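Local coordinates for hypothetical protein yppE (Bacillus subtilis, PDB 2IM8), which is of unknown function but folds as a compact, mostly helical protein of the DUF1798 family, at residues A[39-42]-A[43-47]. Numbering follows the deposited sequence.
Sequences TIKP and AVEEN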
ATOM      1  N   THR A  39      -5.269 -18.408  -2.450  1.00 11.44           N
ATOM      2  CA  THR A  39      -4.688 -17.409  -1.562  1.00 12.00           C
ATOM      3  C   THR A  39      -4.019 -16.222  -2.266  1.00 10.97           C
ATOM      4  O   THR A  39      -4.407 -15.069  -2.055  1.00 10.59           O
ATOM      5  CB  THR A  39      -3.665 -18.069  -0.599  1.00 15.35           C
ATOM      6  OG1 THR A  39      -4.314 -19.103   0.158  1.00 14.35           O
ATOM      7  CG2 THR A  39      -3.092 -17.041   0.371  1.00 14.09           C
ATOM      8  N   ILE A  40      -3.029 -16.512  -3.103  1.00  7.71           N
ATOM      9  CA  ILE A  40      -2.267 -15.483  -3.811  1.00  7.45           C
ATOM     10  C   ILE A  40      -3.106 -14.586  -4.725  1.00  6.83           C
ATOM     11  O   ILE A  40      -3.193 -13.377  -4.517  1.00  6.70           O
ATOM     12  CB  ILE A  40      -1.132 -16.134  -4.636  1.00 13.46           C
ATOM     13  CG1 ILE A  40      -0.205 -16.921  -3.699  1.00 16.20           C
ATOM     14  CG2 ILE A  40      -0.338 -15.061  -5.391  1.00 13.05           C
ATOM     15  CD1 ILE A  40       0.915 -17.666  -4.404  1.00 16.25           C
ATOM     16  N   LYS A  41      -3.726 -15.188  -5.730  1.00 10.52           N
ATOM     17  CA  LYS A  41      -4.553 -14.457  -6.676  1.00 11.50           C
ATOM     18  C   LYS A  41      -5.616 -13.610  -5.969  1.00 11.36           C
ATOM     19  O   LYS A  41      -5.766 -12.430  -6.268  1.00 12.68           O
ATOM     20  CB  LYS A  41      -5.189 -15.451  -7.654  1.00 14.05           C
ATOM     21  CG  LYS A  41      -6.003 -14.838  -8.777  1.00 17.80           C
ATOM     22  CD  LYS A  41      -6.387 -15.898  -9.812  1.00 17.93           C
ATOM     23  CE  LYS A  41      -7.357 -15.343 -10.863  1.00 18.03           C
ATOM     24  NZ  LYS A  41      -8.701 -15.053 -10.289  1.00 23.82           N
ATOM     25  N   PRO A  42      -6.362 -14.193  -5.013  1.00  9.27           N
ATOM     26  CA  PRO A  42      -7.375 -13.375  -4.338  1.00  9.75           C
ATOM     27  C   PRO A  42      -6.783 -12.254  -3.488  1.00  8.79           C
ATOM     28  O   PRO A  42      -7.422 -11.221  -3.294  1.00 10.35           O
ATOM     29  CB  PRO A  42      -8.140 -14.386  -3.495  1.00 22.79           C
ATOM     30  CG  PRO A  42      -7.113 -15.439  -3.210  1.00 24.89           C
ATOM     31  CD  PRO A  42      -6.419 -15.585  -4.538  1.00 21.42           C
ATOM     32  N   ALA A  43      -5.569 -12.451  -2.984  1.00 13.26           N
ATOM     33  CA  ALA A  43      -4.942 -11.426  -2.162  1.00 13.29           C
ATOM     34  C   ALA A  43      -4.583 -10.257  -3.061  1.00 12.20           C
ATOM     35  O   ALA A  43      -4.761  -9.103  -2.682  1.00 13.34           O
ATOM     36  CB  ALA A  43      -3.697 -11.963  -1.473  1.00 12.08           C
ATOM     37  N   VAL A  44      -4.084 -10.557  -4.257  1.00  7.07           N
ATOM     38  CA  VAL A  44      -3.730  -9.498  -5.200  1.00  6.75           C
ATOM     39  C   VAL A  44      -4.987  -8.780  -5.684  1.00  7.24           C
ATOM     40  O   VAL A  44      -5.034  -7.545  -5.736  1.00  7.95           O
ATOM     41  CB  VAL A  44      -2.963 -10.060  -6.417  1.00 14.29           C
ATOM     42  CG1 VAL A  44      -2.749  -8.965  -7.454  1.00 15.43           C
ATOM     43  CG2 VAL A  44      -1.606 -10.618  -5.967  1.00 16.23           C
ATOM     44  N   GLU A  45      -6.013  -9.551  -6.027  1.00 10.31           N
ATOM     45  CA  GLU A  45      -7.263  -8.970  -6.519  1.00 14.17           C
ATOM     46  C   GLU A  45      -7.880  -8.042  -5.479  1.00 12.23           C
ATOM     47  O   GLU A  45      -8.218  -6.904  -5.784  1.00 14.54           O
ATOM     48  CB  GLU A  45      -8.267 -10.072  -6.900  1.00 19.02           C
ATOM     49  CG  GLU A  45      -7.755 -11.044  -7.964  1.00 25.66           C
ATOM     50  CD  GLU A  45      -8.709 -12.208  -8.223  1.00 26.34           C
ATOM     51  OE1 GLU A  45      -9.353 -12.685  -7.259  1.00 25.68           O
ATOM     52  OE2 GLU A  45      -8.796 -12.663  -9.386  1.00 26.10           O
ATOM     53  N   GLU A  46      -8.004  -8.518  -4.245  1.00 14.98           N
ATOM     54  CA  GLU A  46      -8.587  -7.708  -3.177  1.00 15.57           C
ATOM     55  C   GLU A  46      -7.779  -6.430  -2.938  1.00 15.40           C
ATOM     56  O   GLU A  46      -8.332  -5.336  -2.773  1.00 13.46           O
ATOM     57  CB  GLU A  46      -8.652  -8.532  -1.897  1.00 24.13           C
ATOM     58  CG  GLU A  46      -9.731  -9.605  -1.933  1.00 31.10           C
ATOM     59  CD  GLU A  46      -9.522 -10.696  -0.904  1.00 35.20           C
ATOM     60  OE1 GLU A  46      -8.969 -10.399   0.179  1.00 37.54           O
ATOM     61  OE2 GLU A  46      -9.931 -11.851  -1.177  1.00 36.57           O
ATOM     62  N   ASN A  47      -6.462  -6.568  -2.927  1.00 11.51           N
ATOM     63  CA  ASN A  47      -5.610  -5.417  -2.691  1.00 13.37           C
ATOM     64  C   ASN A  47      -5.568  -4.477  -3.876  1.00 12.32           C
ATOM     65  O   ASN A  47      -5.332  -3.267  -3.731  1.00 13.37           O
ATOM     66  CB  ASN A  47      -4.232  -5.902  -2.258  1.00 11.10           C
ATOM     67  CG  ASN A  47      -4.223  -6.285  -0.802  1.00 13.39           C
ATOM     68  OD1 ASN A  47      -4.521  -5.453   0.052  1.00 10.25           O
ATOM     69  ND2 ASN A  47      -3.912  -7.545  -0.501  1.00 14.97           N
TER
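Two first torsions set up the pair Lys41 and Glu45: CG of Lys41 lies opposite the backbone N (chi1 -176°), whereas CG of Glu45 sits beside its own N (chi1 -58°), leaning back over the preceding turn. The lysine chain then runs extended and bends at its last torsion, which turns the ammonium onto the carboxylate. NZ of Lys41 stands 2.6 Å from OE2 of Glu45, an i to i+4 salt bridge that meets the oxygen on its syn side but 33° out of the carboxylate plane. Methylenes share the contact, CE of Lys41 lying 3.4 Å from OE2 of Glu45. An alanine in place of Glu45 would probably leave the lysine ammonium without this charged mate and its chain freer to swing. Beneath the pair, Glu45 N donates nearly straight to Lys41 O at 2.9 Å. Glu46 N bonds to Pro42 O at the same length but tilted from the carbonyl plane, and the extended Glu46 side chain leans back along that carbonyl, its CG 3.1 Å from Pro42 O. Pro42 has no N-H to give, hence the kink here, while Ala43 N resumes the ladder with a bond to Thr39 O. Asn47 ND2 reaches Ala43 O at 2.8 Å, from the face opposite its own backbone donor. The salt bridge lies at the surface of helix 36-64, while Thr39 and Ala43 touch Tyr90 of helix 72-91, where buried Ile40 also meets Leu87 and Asn47 Phe82.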